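Local structure of acRAF (4LOW) at residues Q29-A32 and F33-L37. The protein acts as a RuBisCO assembly factor in the alpha-carboxysome and belongs to the pterin-4a-carbinolamine dehydratase family. Sequence-based numbering, arbitrary orientation.
Sequences QTRA and FLDAL. With FMT (formic acid), chain J.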
loop_
_atom_site.group_PDB
_atom_site.type_symbol
_atom_site.label_atom_id
_atom_site.label_comp_id
_atom_site.label_asym_id
_atom_site.label_seq_id
_atom_site.Cartn_x
_atom_site.Cartn_y
_atom_site.Cartn_z
ATOM N N GLN A 29 -14.643 -1.764 -0.220
ATOM C CA GLN A 29 -14.538 -0.332 -0.457
ATOM C C GLN A 29 -13.076 0.112 -0.488
ATOM O O GLN A 29 -12.659 0.902 -1.341
ATOM C CB GLN A 29 -15.331 0.456 0.615
ATOM C CG GLN A 29 -16.843 0.303 0.449
ATOM C CD GLN A 29 -17.635 0.568 1.718
ATOM O OE1 GLN A 29 -17.487 -0.115 2.744
ATOM N NE2 GLN A 29 -18.527 1.536 1.659
ATOM N N THR A 30 -12.276 -0.433 0.441
ATOM C CA THR A 30 -10.839 -0.102 0.465
ATOM C C THR A 30 -10.163 -0.568 -0.825
ATOM O O THR A 30 -9.382 0.162 -1.426
ATOM C CB THR A 30 -10.198 -0.843 1.630
ATOM O OG1 THR A 30 -10.902 -0.514 2.815
ATOM C CG2 THR A 30 -8.731 -0.495 1.810
ATOM N N ARG A 31 -10.524 -1.776 -1.284
ATOM C CA ARG A 31 -9.910 -2.334 -2.491
ATOM C C ARG A 31 -10.317 -1.556 -3.732
ATOM O O ARG A 31 -9.486 -1.342 -4.618
ATOM C CB ARG A 31 -10.270 -3.819 -2.586
ATOM C CG ARG A 31 -9.521 -4.576 -3.644
ATOM C CD ARG A 31 -8.013 -4.530 -3.402
ATOM N NE ARG A 31 -7.333 -3.608 -4.291
ATOM C CZ ARG A 31 -6.020 -3.455 -4.360
ATOM N NH1 ARG A 31 -5.233 -3.972 -3.415
ATOM N NH2 ARG A 31 -5.488 -2.733 -5.331
ATOM N N ALA A 32 -11.585 -1.130 -3.804
ATOM C CA ALA A 32 -12.014 -0.333 -4.964
ATOM C C ALA A 32 -11.229 0.964 -4.978
ATOM O O ALA A 32 -10.780 1.389 -6.035
ATOM C CB ALA A 32 -13.499 -0.059 -4.876
ATOM N N PHE A 33 -11.018 1.575 -3.823
ATOM C CA PHE A 33 -10.235 2.818 -3.770
ATOM C C PHE A 33 -8.774 2.558 -4.199
ATOM O O PHE A 33 -8.208 3.319 -4.977
ATOM C CB PHE A 33 -10.321 3.381 -2.357
ATOM C CG PHE A 33 -9.454 4.582 -2.143
ATOM C CD1 PHE A 33 -9.811 5.825 -2.663
ATOM C CD2 PHE A 33 -8.349 4.504 -1.332
ATOM C CE1 PHE A 33 -9.069 6.970 -2.377
ATOM C CE2 PHE A 33 -7.615 5.658 -1.030
ATOM C CZ PHE A 33 -7.992 6.884 -1.553
ATOM N N LEU A 34 -8.163 1.468 -3.690
ATOM C CA LEU A 34 -6.793 1.143 -4.082
ATOM C C LEU A 34 -6.655 0.893 -5.587
ATOM O O LEU A 34 -5.689 1.351 -6.224
ATOM C CB LEU A 34 -6.208 -0.032 -3.289
ATOM C CG LEU A 34 -5.966 0.253 -1.815
ATOM C CD1 LEU A 34 -5.817 -1.057 -1.057
ATOM C CD2 LEU A 34 -4.651 1.050 -1.623
ATOM N N ASP A 35 -7.608 0.147 -6.170
ATOM C CA ASP A 35 -7.545 -0.072 -7.614
ATOM C C ASP A 35 -7.727 1.236 -8.397
ATOM O O ASP A 35 -7.042 1.465 -9.411
ATOM C CB ASP A 35 -8.596 -1.098 -8.008
ATOM C CG ASP A 35 -8.234 -2.505 -7.585
ATOM O OD1 ASP A 35 -7.069 -2.910 -7.792
ATOM O OD2 ASP A 35 -9.152 -3.259 -7.200
ATOM N N ALA A 36 -8.614 2.127 -7.908
ATOM C CA ALA A 36 -8.814 3.414 -8.582
ATOM C C ALA A 36 -7.567 4.322 -8.436
ATOM O O ALA A 36 -7.166 5.039 -9.367
ATOM C CB ALA A 36 -10.043 4.124 -8.033
ATOM N N LEU A 37 -6.882 4.238 -7.313
ATOM C CA LEU A 37 -5.680 5.012 -7.068
ATOM C C LEU A 37 -4.591 4.556 -8.026
ATOM O O LEU A 37 -3.858 5.425 -8.570
ATOM C CB LEU A 37 -5.313 4.853 -5.571
ATOM C CG LEU A 37 -4.039 5.512 -5.046
ATOM C CD1 LEU A 37 -4.066 7.056 -5.200
ATOM C CD2 LEU A 37 -3.825 5.194 -3.585
HETATM C C FMT J . -2.376 -1.974 -3.751
HETATM O O1 FMT J . -2.531 -3.146 -4.082
HETATM O O2 FMT J . -2.769 -1.044 -4.585
#
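F33 donates its backbone N-H to Q29 O (3.1 Å), while its ring, large and apolar, turns inward to meet the rings of F22 and F24 and reach V81 of helix 72-84. L34 repeats the backbone step onto T30 O, and its CD1 lies alongside CG2 of T30, 4.1 Å away. Both side chains touch V58; the T30 methyl and branched L34 suit this buried face, while T30 OG1 is hydrogen-bonded to T55 O and S26 O. L34 CB lies over one face of the R31 guanidinium, offset toward its rim, 3.5 Å from NH2. D35, exposed and one turn on from R31, pairs its short acid with the arginine: OD1 takes a bent bond (136°) from R31 NH2 at 2.9 Å, met from above the carboxylate plane. Bends at chi2 (60°) and chi3 bring the guanidinium forward, where NH1 and NH2 hydrogen-bond O1 of a formic acid that R31 NH1 of the second subunit also binds. Replacing R31 by an alanine is likely to leave the D35 carboxylate without its cationic mate. A36, small beside L84, closes the series with its N on A32 O. This is an amphipathic alpha-helix with an i/i+4 Arg-Asp salt bridge, packed on the antiparallel sheet of a pterin-dehydratase-like fold.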